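Local coordinates for protein putative O-GlcNAcase nagJ (Clostridium perfringens, PDB 6PV5) that probably acts as a family 84 hexosaminidase, cleaving N-acetylhexosamine from glycans, this chain being the N-terminal, catalytic-barrel and helical part of a longer protein, at residues N404-D409 and K446-T451; L575-N580 and W587-E592; V312-V317 and K354-E359; N286-L291 and K323-N328. All coordinates share one frame; numbering follows the deposited sequence.

Contact 1. Residues N404-D409 and K446-T451; sequences NYPVND and KISTLT. With EDO (1,2-ethanediol), chain B.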
loop_
_atom_site.group_PDB
_atom_site.type_symbol
_atom_site.label_atom_id
_atom_site.label_comp_id
_atom_site.label_asym_id
_atom_site.label_seq_id
_atom_site.Cartn_x
_atom_site.Cartn_y
_atom_site.Cartn_z
ATOM N N ASN A 404 -2.897 3.706 -8.611
ATOM C CA ASN A 404 -3.760 4.777 -8.125
ATOM C C ASN A 404 -4.928 4.216 -7.300
ATOM O O ASN A 404 -6.102 4.364 -7.651
ATOM C CB ASN A 404 -4.251 5.659 -9.277
ATOM C CG ASN A 404 -3.261 6.759 -9.601
ATOM O OD1 ASN A 404 -2.676 7.347 -8.695
ATOM N ND2 ASN A 404 -3.038 7.017 -10.879
ATOM N N TYR A 405 -4.591 3.602 -6.174
ATOM C CA TYR A 405 -5.551 3.152 -5.175
ATOM C C TYR A 405 -4.735 2.852 -3.921
ATOM O O TYR A 405 -3.654 2.260 -4.036
ATOM C CB TYR A 405 -6.236 1.885 -5.701
ATOM C CG TYR A 405 -7.322 1.336 -4.822
ATOM C CD1 TYR A 405 -8.652 1.664 -5.057
ATOM C CD2 TYR A 405 -7.024 0.536 -3.735
ATOM C CE1 TYR A 405 -9.668 1.171 -4.252
ATOM C CE2 TYR A 405 -8.029 0.030 -2.929
ATOM C CZ TYR A 405 -9.356 0.348 -3.184
ATOM O OH TYR A 405 -10.351 -0.129 -2.375
ATOM N N PRO A 406 -5.169 3.225 -2.688
ATOM C CA PRO A 406 -6.498 3.795 -2.413
ATOM C C PRO A 406 -6.805 5.264 -2.686
ATOM O O PRO A 406 -7.903 5.730 -2.356
ATOM C CB PRO A 406 -6.647 3.543 -0.898
ATOM C CG PRO A 406 -5.235 3.653 -0.361
ATOM C CD PRO A 406 -4.403 2.994 -1.458
ATOM N N VAL A 407 -5.886 5.983 -3.350
ATOM C CA VAL A 407 -6.077 7.407 -3.564
ATOM C C VAL A 407 -7.525 7.700 -3.958
ATOM O O VAL A 407 -8.037 7.141 -4.932
ATOM C CB VAL A 407 -5.101 7.992 -4.603
ATOM C CG1 VAL A 407 -5.227 7.308 -5.961
ATOM C CG2 VAL A 407 -5.294 9.495 -4.766
ATOM N N ASN A 408 -8.135 8.696 -3.291
ATOM C CA ASN A 408 -9.517 9.028 -3.601
ATOM C C ASN A 408 -9.657 10.524 -3.913
ATOM O O ASN A 408 -10.758 11.076 -3.820
ATOM C CB ASN A 408 -10.463 8.579 -2.479
ATOM C CG ASN A 408 -10.301 9.433 -1.234
ATOM O OD1 ASN A 408 -9.248 10.029 -1.044
ATOM N ND2 ASN A 408 -11.298 9.453 -0.357
ATOM N N ASP A 409 -8.565 11.178 -4.341
ATOM C CA ASP A 409 -8.607 12.629 -4.513
ATOM C C ASP A 409 -9.629 13.046 -5.575
ATOM O O ASP A 409 -10.132 14.159 -5.560
ATOM C CB ASP A 409 -7.216 13.229 -4.734
ATOM C CG ASP A 409 -6.409 12.672 -5.909
ATOM O OD1 ASP A 409 -6.959 11.852 -6.738
ATOM O OD2 ASP A 409 -5.214 13.075 -6.005
ATOM N N LYS A 446 -4.438 2.958 5.530
ATOM C CA LYS A 446 -3.551 1.879 5.932
ATOM C C LYS A 446 -4.000 0.494 5.456
ATOM O O LYS A 446 -3.157 -0.293 5.071
ATOM C CB LYS A 446 -3.234 1.936 7.425
ATOM C CG LYS A 446 -2.379 3.133 7.792
ATOM C CD LYS A 446 -2.013 3.167 9.262
ATOM C CE LYS A 446 -1.262 4.432 9.646
ATOM N NZ LYS A 446 -1.024 4.452 11.112
ATOM N N ILE A 447 -5.293 0.161 5.563
ATOM C CA ILE A 447 -5.755 -1.161 5.182
ATOM C C ILE A 447 -5.342 -1.494 3.749
ATOM O O ILE A 447 -4.703 -2.530 3.532
ATOM C CB ILE A 447 -7.256 -1.397 5.482
ATOM C CG1 ILE A 447 -7.512 -1.432 6.995
ATOM C CG2 ILE A 447 -7.749 -2.684 4.834
ATOM C CD1 ILE A 447 -8.896 -0.962 7.378
ATOM N N SER A 448 -5.652 -0.612 2.792
ATOM C CA SER A 448 -5.326 -0.877 1.404
ATOM C C SER A 448 -3.812 -0.963 1.226
ATOM O O SER A 448 -3.327 -1.892 0.595
ATOM C CB SER A 448 -5.951 0.147 0.482
ATOM O OG SER A 448 -7.353 0.234 0.727
ATOM N N THR A 449 -3.077 0.010 1.794
ATOM C CA THR A 449 -1.628 0.066 1.704
ATOM C C THR A 449 -0.975 -1.238 2.185
ATOM O O THR A 449 0.004 -1.693 1.589
ATOM C CB THR A 449 -1.051 1.293 2.413
ATOM O OG1 THR A 449 -1.712 2.443 1.891
ATOM C CG2 THR A 449 0.424 1.467 2.133
ATOM N N LEU A 450 -1.497 -1.831 3.259
ATOM C CA LEU A 450 -0.906 -3.050 3.783
ATOM C C LEU A 450 -1.150 -4.218 2.828
ATOM O O LEU A 450 -0.299 -5.103 2.733
ATOM C CB LEU A 450 -1.487 -3.374 5.162
ATOM C CG LEU A 450 -1.003 -2.492 6.309
ATOM C CD1 LEU A 450 -1.858 -2.734 7.541
ATOM C CD2 LEU A 450 0.467 -2.772 6.617
ATOM N N THR A 451 -2.318 -4.254 2.164
ATOM C CA THR A 451 -2.552 -5.312 1.189
ATOM C C THR A 451 -1.560 -5.112 0.046
ATOM O O THR A 451 -1.095 -6.089 -0.540
ATOM C CB THR A 451 -4.018 -5.441 0.733
ATOM O OG1 THR A 451 -4.394 -4.268 0.010
ATOM C CG2 THR A 451 -5.001 -5.670 1.863
HETATM C C1 EDO B . -6.148 10.757 -10.330
HETATM O O1 EDO B . -6.614 11.679 -9.358
HETATM C C2 EDO B . -4.941 10.079 -9.858
HETATM O O2 EDO B . -4.957 10.079 -8.446
#
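Ser448 sets its CB against the Pro406 ring, 3.7 Å from Pro406 CG, equally near Pro406 CB and 3.8 Å from Pro406 CD, which makes this the main apolar touch between the loop 404-409 and the helix 446-451. Its hydroxyl passes beside the Tyr405 ring, Ser448 OG to Tyr405 CE2 3.7 Å, on an oblique path. Thr449 adds a looser touch, with OG1 4.3 Å from Pro406 CD.

A cis peptide bond precedes Pro406, and the proline's CB lies 4.1 Å above the plane of the Tyr405 ring, displaced toward its rim. The Tyr405 ring extends anti to the backbone N (chi1 -176°), and its OH is hydrogen-bonded to Thr491 O. Ser448 OG is tied to Gly418 O and Thr449 OG1 to Ser445 O, so both of these hydroxyls are satisfied away from the loop. Farther along, Asp409 OD1 accepts hydrogen bonds from both ends of an ethanediol, probably from the crystallisation liquor.

In the (beta/alpha)8 barrel, the loop after the seventh strand, 399-403, here meets the helix after the eighth, 431-436. Val436 of that strand touches Pro406 and Thr449, Met211 of helix 202-214 touches Thr449 and Leu450, and helix 464-476 touches Lys446, Ile447 and Leu450.

Contact 2. Residues L575-N580 and W587-E592; sequences LQDIVN and WSDNFE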
loop_
_atom_site.group_PDB
_atom_site.type_symbol
_atom_site.label_atom_id
_atom_site.label_comp_id
_atom_site.label_asym_id
_atom_site.label_seq_id
_atom_site.Cartn_x
_atom_site.Cartn_y
_atom_site.Cartn_z
ATOM N N LEU A 575 -41.612 -3.642 0.987
ATOM C CA LEU A 575 -41.801 -4.806 0.128
ATOM C C LEU A 575 -42.791 -5.793 0.765
ATOM O O LEU A 575 -43.646 -6.355 0.080
ATOM C CB LEU A 575 -40.453 -5.476 -0.177
ATOM C CG LEU A 575 -39.531 -4.715 -1.143
ATOM C CD1 LEU A 575 -38.185 -5.407 -1.335
ATOM C CD2 LEU A 575 -40.197 -4.494 -2.500
ATOM N N GLN A 576 -42.646 -6.040 2.067
ATOM C CA GLN A 576 -43.488 -7.005 2.758
ATOM C C GLN A 576 -44.942 -6.539 2.773
ATOM O O GLN A 576 -45.831 -7.364 2.626
ATOM C CB GLN A 576 -43.017 -7.212 4.198
ATOM C CG GLN A 576 -41.898 -8.234 4.324
ATOM C CD GLN A 576 -41.245 -8.174 5.684
ATOM O OE1 GLN A 576 -41.371 -7.187 6.411
ATOM N NE2 GLN A 576 -40.524 -9.231 6.029
ATOM N N ASP A 577 -45.165 -5.231 2.986
ATOM C CA ASP A 577 -46.480 -4.612 2.958
ATOM C C ASP A 577 -47.181 -4.888 1.632
ATOM O O ASP A 577 -48.392 -5.110 1.619
ATOM C CB ASP A 577 -46.427 -3.100 3.200
ATOM C CG ASP A 577 -45.843 -2.728 4.550
ATOM O OD1 ASP A 577 -45.359 -1.579 4.697
ATOM O OD2 ASP A 577 -45.861 -3.595 5.443
ATOM N N ILE A 578 -46.424 -4.844 0.526
ATOM C CA ILE A 578 -46.981 -5.040 -0.803
ATOM C C ILE A 578 -47.405 -6.499 -0.965
ATOM O O ILE A 578 -48.481 -6.769 -1.493
ATOM C CB ILE A 578 -45.994 -4.559 -1.882
ATOM C CG1 ILE A 578 -45.774 -3.046 -1.769
ATOM C CG2 ILE A 578 -46.442 -4.971 -3.282
ATOM C CD1 ILE A 578 -44.606 -2.509 -2.567
ATOM N N VAL A 579 -46.567 -7.429 -0.487
ATOM C CA VAL A 579 -46.881 -8.850 -0.508
ATOM C C VAL A 579 -48.143 -9.117 0.324
ATOM O O VAL A 579 -49.001 -9.874 -0.110
ATOM C CB VAL A 579 -45.679 -9.713 -0.064
ATOM C CG1 VAL A 579 -46.077 -11.116 0.385
ATOM C CG2 VAL A 579 -44.611 -9.794 -1.150
ATOM N N ASN A 580 -48.256 -8.492 1.506
ATOM C CA ASN A 580 -49.390 -8.668 2.405
ATOM C C ASN A 580 -50.628 -7.907 1.910
ATOM O O ASN A 580 -51.695 -8.035 2.504
ATOM C CB ASN A 580 -49.096 -8.199 3.836
ATOM C CG ASN A 580 -47.931 -8.888 4.512
ATOM O OD1 ASN A 580 -47.648 -10.054 4.250
ATOM N ND2 ASN A 580 -47.244 -8.167 5.388
ATOM N N TRP A 587 -48.474 2.672 3.341
ATOM C CA TRP A 587 -48.468 4.125 3.238
ATOM C C TRP A 587 -47.522 4.690 4.286
ATOM O O TRP A 587 -46.723 5.581 4.007
ATOM C CB TRP A 587 -49.881 4.715 3.397
ATOM N N SER A 588 -47.647 4.155 5.497
ATOM C CA SER A 588 -46.885 4.575 6.660
ATOM C C SER A 588 -45.386 4.305 6.462
ATOM O O SER A 588 -44.557 5.186 6.683
ATOM C CB SER A 588 -47.431 3.871 7.866
ATOM O OG SER A 588 -46.553 4.018 8.969
ATOM N N ASP A 589 -45.048 3.082 6.036
ATOM C CA ASP A 589 -43.666 2.655 5.874
ATOM C C ASP A 589 -43.012 3.426 4.733
ATOM O O ASP A 589 -41.889 3.901 4.849
ATOM C CB ASP A 589 -43.600 1.153 5.630
ATOM C CG ASP A 589 -43.901 0.337 6.871
ATOM O OD1 ASP A 589 -43.502 0.770 7.979
ATOM O OD2 ASP A 589 -44.501 -0.744 6.711
ATOM N N ASN A 590 -43.743 3.553 3.633
ATOM C CA ASN A 590 -43.318 4.352 2.505
ATOM C C ASN A 590 -42.943 5.763 2.956
ATOM O O ASN A 590 -41.914 6.292 2.547
ATOM C CB ASN A 590 -44.373 4.348 1.406
ATOM C CG ASN A 590 -43.784 4.804 0.093
ATOM O OD1 ASN A 590 -42.877 4.168 -0.440
ATOM N ND2 ASN A 590 -44.266 5.928 -0.408
ATOM N N PHE A 591 -43.777 6.359 3.816
ATOM C CA PHE A 591 -43.551 7.696 4.341
ATOM C C PHE A 591 -42.293 7.726 5.212
ATOM O O PHE A 591 -41.484 8.645 5.116
ATOM C CB PHE A 591 -44.784 8.189 5.113
ATOM C CG PHE A 591 -44.687 9.616 5.594
ATOM C CD1 PHE A 591 -45.016 10.673 4.753
ATOM C CD2 PHE A 591 -44.238 9.906 6.878
ATOM C CE1 PHE A 591 -44.912 11.988 5.188
ATOM C CE2 PHE A 591 -44.136 11.221 7.309
ATOM C CZ PHE A 591 -44.470 12.258 6.464
ATOM N N GLU A 592 -42.142 6.745 6.100
ATOM C CA GLU A 592 -40.941 6.690 6.914
ATOM C C GLU A 592 -39.700 6.495 6.034
ATOM O O GLU A 592 -38.640 7.021 6.350
ATOM C CB GLU A 592 -41.064 5.598 7.979
ATOM C CG GLU A 592 -42.136 5.893 9.016
ATOM C CD GLU A 592 -42.629 4.725 9.861
ATOM O OE1 GLU A 592 -42.579 3.567 9.391
ATOM O OE2 GLU A 592 -43.076 4.975 10.998
#
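Asp577 and Asp589 carry nearly all of this small contact, which buries 79 Å² in all between the helical segments 575-580 and 587-592. Along the first segment, Leu575 and Gln576 come before the meeting point. Asp577 then turns toward the facing helix, its CA 8.3 Å from that of Asp589, the closest backbone approach of the pair. In both aspartates CG stands anti to the carbonyl carbon (chi1 -61° in Asp577, -73° in Asp589). As modelled, the two side chains cross at about a right angle with their carboxylate planes only 14° apart, but the separation of Asp577 OD1 and Asp589 OD2, 2.3 Å, is doubtful, so the exact arrangement of the two acids is best left open.

Lys570 is salt-bridged to Asp589 OD1 and also to Glu592 OE1, and would partly offset the negative charge gathered here, to which Glu573, close to Asp589 OD1, adds. On the apolar side of the first segment, Leu575, Ile578 and Val579 all touch Trp514 of helix 501-515.

Helix 548-579 and helix 583-601 are joined by a very short connection, so the pair forms a helical hairpin at the far end of the helical bundle, within the hyaluronidase post-catalytic domain-like region.

Contact 3. Residues V312-V317 and K354-E359; sequences VQQAEV and KTYTKE. With EDO (1,2-ethanediol), chain F.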
loop_
_atom_site.group_PDB
_atom_site.type_symbol
_atom_site.label_atom_id
_atom_site.label_comp_id
_atom_site.label_asym_id
_atom_site.label_seq_id
_atom_site.Cartn_x
_atom_site.Cartn_y
_atom_site.Cartn_z
ATOM N N VAL A 312 12.582 13.952 -26.422
ATOM C CA VAL A 312 14.029 13.851 -26.585
ATOM C C VAL A 312 14.705 14.684 -25.493
ATOM O O VAL A 312 15.530 14.170 -24.748
ATOM C CB VAL A 312 14.494 14.213 -28.015
ATOM C CG1 VAL A 312 16.021 14.318 -28.123
ATOM C CG2 VAL A 312 13.978 13.204 -29.036
ATOM N N GLN A 313 14.269 15.939 -25.340
ATOM C CA GLN A 313 14.852 16.885 -24.396
ATOM C C GLN A 313 14.667 16.416 -22.956
ATOM O O GLN A 313 15.592 16.535 -22.146
ATOM C CB GLN A 313 14.290 18.291 -24.623
ATOM C CG GLN A 313 14.695 18.862 -25.976
ATOM C CD GLN A 313 14.029 20.154 -26.382
ATOM O OE1 GLN A 313 12.814 20.317 -26.297
ATOM N NE2 GLN A 313 14.827 21.085 -26.874
ATOM N N GLN A 314 13.487 15.857 -22.640
ATOM C CA GLN A 314 13.242 15.380 -21.283
ATOM C C GLN A 314 14.141 14.181 -20.970
ATOM O O GLN A 314 14.687 14.075 -19.873
ATOM C CB GLN A 314 11.764 15.038 -21.050
ATOM C CG GLN A 314 10.817 16.228 -21.190
ATOM C CD GLN A 314 9.359 15.827 -21.171
ATOM O OE1 GLN A 314 9.002 14.681 -20.896
ATOM N NE2 GLN A 314 8.491 16.792 -21.428
ATOM N N ALA A 315 14.265 13.257 -21.929
ATOM C CA ALA A 315 15.078 12.077 -21.714
ATOM C C ALA A 315 16.544 12.489 -21.584
ATOM O O ALA A 315 17.280 11.917 -20.776
ATOM C CB ALA A 315 14.870 11.090 -22.832
ATOM N N GLU A 316 16.947 13.490 -22.372
ATOM C CA GLU A 316 18.333 13.942 -22.336
ATOM C C GLU A 316 18.684 14.551 -20.978
ATOM O O GLU A 316 19.732 14.212 -20.424
ATOM C CB GLU A 316 18.671 14.849 -23.522
ATOM C CG GLU A 316 18.843 14.050 -24.799
ATOM C CD GLU A 316 19.094 14.889 -26.039
ATOM O OE1 GLU A 316 19.034 16.142 -25.930
ATOM O OE2 GLU A 316 19.355 14.284 -27.114
ATOM N N VAL A 317 17.798 15.411 -20.443
ATOM C CA VAL A 317 17.971 15.974 -19.106
ATOM C C VAL A 317 18.170 14.833 -18.118
ATOM O O VAL A 317 19.083 14.893 -17.301
ATOM C CB VAL A 317 16.811 16.904 -18.690
ATOM C CG1 VAL A 317 16.695 17.052 -17.176
ATOM C CG2 VAL A 317 16.899 18.262 -19.367
ATOM N N LYS A 354 3.157 6.345 -30.031
ATOM C CA LYS A 354 3.050 7.781 -30.282
ATOM C C LYS A 354 4.430 8.449 -30.263
ATOM O O LYS A 354 5.361 7.930 -29.669
ATOM C CB LYS A 354 2.046 8.437 -29.331
ATOM C CG LYS A 354 0.631 8.507 -29.892
ATOM C CD LYS A 354 -0.453 8.628 -28.863
ATOM C CE LYS A 354 -0.721 10.053 -28.436
ATOM N NZ LYS A 354 -1.374 10.085 -27.099
ATOM N N THR A 355 4.539 9.622 -30.894
ATOM C CA THR A 355 5.818 10.297 -31.058
ATOM C C THR A 355 6.498 10.536 -29.709
ATOM O O THR A 355 7.664 10.174 -29.536
ATOM C CB THR A 355 5.668 11.607 -31.843
ATOM O OG1 THR A 355 4.886 11.348 -33.005
ATOM C CG2 THR A 355 6.993 12.212 -32.255
ATOM N N TYR A 356 5.789 11.144 -28.747
ATOM C CA TYR A 356 6.460 11.452 -27.485
ATOM C C TYR A 356 7.097 10.199 -26.882
ATOM O O TYR A 356 8.256 10.219 -26.463
ATOM C CB TYR A 356 5.574 12.230 -26.499
ATOM C CG TYR A 356 6.158 12.285 -25.103
ATOM C CD1 TYR A 356 6.915 13.369 -24.688
ATOM C CD2 TYR A 356 6.009 11.226 -24.222
ATOM C CE1 TYR A 356 7.471 13.425 -23.416
ATOM C CE2 TYR A 356 6.597 11.244 -22.964
ATOM C CZ TYR A 356 7.318 12.353 -22.555
ATOM O OH TYR A 356 7.899 12.386 -21.322
ATOM N N THR A 357 6.329 9.104 -26.830
ATOM C CA THR A 357 6.783 7.890 -26.171
ATOM C C THR A 357 7.947 7.290 -26.949
ATOM O O THR A 357 8.880 6.738 -26.353
ATOM C CB THR A 357 5.646 6.869 -26.003
ATOM O OG1 THR A 357 4.716 7.405 -25.056
ATOM C CG2 THR A 357 6.132 5.525 -25.502
ATOM N N LYS A 358 7.843 7.370 -28.283
ATOM C CA LYS A 358 8.860 6.820 -29.160
ATOM C C LYS A 358 10.195 7.498 -28.845
ATOM O O LYS A 358 11.169 6.836 -28.546
ATOM C CB LYS A 358 8.435 6.991 -30.621
ATOM C CG LYS A 358 9.465 6.570 -31.656
ATOM C CD LYS A 358 8.961 6.703 -33.081
ATOM C CE LYS A 358 10.000 6.291 -34.103
ATOM N NZ LYS A 358 10.588 4.968 -33.774
ATOM N N GLU A 359 10.194 8.824 -28.857
ATOM C CA GLU A 359 11.381 9.628 -28.632
ATOM C C GLU A 359 11.860 9.502 -27.189
ATOM O O GLU A 359 13.056 9.330 -26.956
ATOM C CB GLU A 359 11.075 11.071 -29.024
ATOM C CG GLU A 359 10.654 11.173 -30.477
ATOM C CD GLU A 359 10.595 12.583 -31.021
ATOM O OE1 GLU A 359 10.624 13.530 -30.201
ATOM O OE2 GLU A 359 10.516 12.727 -32.270
HETATM C C1 EDO F . 2.057 12.491 -29.428
HETATM O O1 EDO F . 2.974 11.756 -28.666
HETATM C C2 EDO F . 2.378 13.850 -29.137
HETATM O O2 EDO F . 3.743 13.923 -29.468
HETATM O O HOH W 1 11.684 15.910 -28.577
#
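Glu359, Val312 and Tyr356 contribute most of the 212 Å² buried here, with Gln314 almost level with the tyrosine. Val312 CG2 rests on the glutamate, 3.6 Å from Glu359 OE1 and equally near its CB, where the CA atoms of the two residues approach to 5.4 Å. A water bridges the same pair: it accepts from Val312 N at 3.0 Å and donates to Glu359 OE1, so the carboxylate's polar link to Val312 N runs through water.

Tyr356 spans the gap with its ring, swung anti to the backbone N, and its OH donates to Gln314 OE1 at 2.6 Å. The glutamine, its side chain about 11 Å from that of the predicted proton donor Asp305, is extended beyond CG and meets the ring at its edge, amide and ring planes 61° apart. The donor stands 21° from the carbonyl plane, with a C=O...donor angle of 156°. Tyr356 N donates to an ethanediol, probably from the crystallisation liquor, which Glu341 OE2 also bonds.

Gln314 NE2 is bonded to Asn308 OD1, and Tyr356 OH takes a bond from Val340 N. The tyrosine hydroxyl therefore gives one bond and receives another, while both ends of the Gln314 amide are engaged, which fixes the amide's orientation.

Contact 4. Residues N286-L291 and K323-N328; sequences NKAETL and KEFIKN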
loop_
_atom_site.group_PDB
_atom_site.type_symbol
_atom_site.label_atom_id
_atom_site.label_comp_id
_atom_site.label_asym_id
_atom_site.label_seq_id
_atom_site.Cartn_x
_atom_site.Cartn_y
_atom_site.Cartn_z
ATOM N N ASN A 286 22.677 21.422 -8.488
ATOM C CA ASN A 286 22.843 22.052 -7.182
ATOM C C ASN A 286 21.792 21.528 -6.201
ATOM O O ASN A 286 22.144 20.975 -5.158
ATOM C CB ASN A 286 22.832 23.582 -7.246
ATOM C CG ASN A 286 23.170 24.232 -5.915
ATOM O OD1 ASN A 286 24.106 23.822 -5.219
ATOM N ND2 ASN A 286 22.416 25.257 -5.548
ATOM N N LYS A 287 20.506 21.694 -6.549
ATOM C CA LYS A 287 19.414 21.214 -5.709
ATOM C C LYS A 287 19.680 19.781 -5.264
ATOM O O LYS A 287 19.587 19.447 -4.081
ATOM C CB LYS A 287 18.079 21.325 -6.454
ATOM C CG LYS A 287 16.855 20.973 -5.616
ATOM C CD LYS A 287 16.836 21.615 -4.241
ATOM C CE LYS A 287 15.495 21.473 -3.551
ATOM N NZ LYS A 287 14.427 22.137 -4.336
ATOM N N ALA A 288 20.055 18.928 -6.218
ATOM C CA ALA A 288 20.273 17.535 -5.870
ATOM C C ALA A 288 21.409 17.398 -4.857
ATOM O O ALA A 288 21.430 16.441 -4.089
ATOM C CB ALA A 288 20.528 16.720 -7.123
ATOM N N GLU A 289 22.378 18.323 -4.901
ATOM C CA GLU A 289 23.556 18.285 -4.031
ATOM C C GLU A 289 23.155 18.595 -2.586
ATOM O O GLU A 289 23.552 17.892 -1.653
ATOM C CB GLU A 289 24.625 19.290 -4.489
ATOM C CG GLU A 289 25.210 19.022 -5.868
ATOM C CD GLU A 289 26.447 18.140 -5.918
ATOM O OE1 GLU A 289 26.797 17.544 -4.878
ATOM O OE2 GLU A 289 27.063 18.057 -7.005
ATOM N N THR A 290 22.373 19.670 -2.425
ATOM C CA THR A 290 21.678 20.001 -1.188
ATOM C C THR A 290 21.086 18.731 -0.592
ATOM O O THR A 290 21.464 18.307 0.495
ATOM C CB THR A 290 20.525 20.965 -1.481
ATOM O OG1 THR A 290 21.078 22.095 -2.153
ATOM C CG2 THR A 290 19.756 21.391 -0.251
ATOM N N LEU A 291 20.182 18.108 -1.352
ATOM C CA LEU A 291 19.397 16.998 -0.847
ATOM C C LEU A 291 20.330 15.849 -0.497
ATOM O O LEU A 291 20.087 15.113 0.465
ATOM C CB LEU A 291 18.385 16.631 -1.936
ATOM C CG LEU A 291 17.394 17.756 -2.233
ATOM C CD1 LEU A 291 16.947 17.759 -3.689
ATOM C CD2 LEU A 291 16.209 17.695 -1.276
ATOM N N LYS A 323 24.064 10.552 -15.540
ATOM C CA LYS A 323 25.476 10.426 -15.866
ATOM C C LYS A 323 26.311 11.301 -14.925
ATOM O O LYS A 323 27.269 10.821 -14.331
ATOM C CB LYS A 323 25.710 10.774 -17.344
ATOM C CG LYS A 323 27.126 10.515 -17.849
ATOM C CD LYS A 323 27.348 10.958 -19.288
ATOM C CE LYS A 323 28.773 10.776 -19.774
ATOM N NZ LYS A 323 29.707 11.747 -19.149
ATOM N N GLU A 324 25.924 12.573 -14.785
ATOM C CA GLU A 324 26.753 13.598 -14.165
ATOM C C GLU A 324 26.466 13.754 -12.666
ATOM O O GLU A 324 27.204 14.468 -11.984
ATOM C CB GLU A 324 26.645 14.914 -14.936
ATOM C CG GLU A 324 26.980 14.768 -16.412
ATOM C CD GLU A 324 27.030 16.033 -17.254
ATOM O OE1 GLU A 324 26.578 17.097 -16.787
ATOM O OE2 GLU A 324 27.505 15.946 -18.403
ATOM N N PHE A 325 25.426 13.070 -12.146
ATOM C CA PHE A 325 25.090 13.096 -10.725
ATOM C C PHE A 325 24.963 11.674 -10.181
ATOM O O PHE A 325 25.766 11.257 -9.353
ATOM C CB PHE A 325 23.882 13.997 -10.414
ATOM C CG PHE A 325 23.552 14.064 -8.939
ATOM C CD1 PHE A 325 24.110 15.046 -8.129
ATOM C CD2 PHE A 325 22.764 13.089 -8.337
ATOM C CE1 PHE A 325 23.854 15.071 -6.765
ATOM C CE2 PHE A 325 22.517 13.108 -6.971
ATOM C CZ PHE A 325 23.051 14.108 -6.188
ATOM N N ILE A 326 23.960 10.918 -10.656
ATOM C CA ILE A 326 23.630 9.637 -10.046
ATOM C C ILE A 326 24.863 8.744 -9.907
ATOM O O ILE A 326 25.155 8.256 -8.816
ATOM C CB ILE A 326 22.509 8.886 -10.804
ATOM C CG1 ILE A 326 21.165 9.623 -10.753
ATOM C CG2 ILE A 326 22.417 7.444 -10.315
ATOM C CD1 ILE A 326 20.428 9.528 -9.434
ATOM N N LYS A 327 25.533 8.447 -11.025
ATOM C CA LYS A 327 26.506 7.359 -11.005
ATOM C C LYS A 327 27.785 7.711 -10.240
ATOM O O LYS A 327 28.469 6.797 -9.785
ATOM C CB LYS A 327 26.827 6.872 -12.417
ATOM C CG LYS A 327 27.074 7.980 -13.425
ATOM C CD LYS A 327 27.386 7.443 -14.818
ATOM C CE LYS A 327 28.861 7.467 -15.174
ATOM N NZ LYS A 327 29.316 8.833 -15.534
ATOM N N ASN A 328 28.099 9.010 -10.099
ATOM C CA ASN A 328 29.319 9.467 -9.432
ATOM C C ASN A 328 29.136 9.702 -7.935
ATOM O O ASN A 328 30.124 9.854 -7.228
ATOM C CB ASN A 328 29.870 10.776 -10.007
ATOM C CG ASN A 328 30.404 10.625 -11.417
ATOM O OD1 ASN A 328 30.828 9.538 -11.816
ATOM N ND2 ASN A 328 30.357 11.706 -12.182
HETATM O O HOH W 2 27.571 15.864 -9.167
#
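Ala288 and Phe325 make the main apolar contact here through a CH-pi interaction. The methyl carbon, Ala288 CB, lies 3.9 Å from the centroid of the Phe325 ring and 18° off its normal, hence over the face, with a slight offset toward the rim. Its closest ring atoms include Phe325 CE1, at 3.7 Å from Ala288 CB. Phe325 sits in a wider pi-type turn at 323-326, and its CG is anti to the backbone N (chi1 -178°), which carries the ring across to the other helix. Phe325 buries 75 Å², the largest share of any residue in the contact. Its neighbours extend the cluster: Phe299 of strand 298-302 meets the ring edge-to-face, and Ile285 and Phe321 also touch it.

Van der Waals contact with polar groups comes next. Phe325 CZ approaches the backbone oxygen Ala288 O to 3.5 Å, and the Glu289 side chain slides past the ring in the opposite direction, with its carboxylate plane almost perpendicular to the ring (87°) and Glu289 CD 4.1 Å from Phe325 CE1.

The polar link between the segments is made by water. One molecule donates to Glu289 OE2 at 3.1 Å and to Glu324 O at 3.2 Å, bridging a side chain on one helix to the backbone of the other. A bend at chi2 folds the glutamate toward this bridge, while its other oxygen, OE1, forms a salt bridge with Lys329.

Helices 274-294 and 311-326 flank strand 298-302 in sequence, so this is the packing of successive outer helices in a (beta/alpha)8 barrel, the fold of the family 84 catalytic domain.

From the N terminus, contact 4 opens first, on helix 274-294. Contact 3 opens on helix 311-326 before contact 4 closes at 323-328, and itself closes at 354-359, so the two cross, sharing helix 311-326 with nearest atoms about 7 Å apart. Together they join three successive outer helices of the barrel, contact 4 closing a loop through strand 298-302 and contact 3 one through strand 336-338. Contact 1 follows in series, closing a loop through the last barrel strand, 431-436. Contact 2 comes last, a short hairpin in the C-terminal helical region, its centre about 40 Å from that of contact 1 and about 71 Å from that of contact 4.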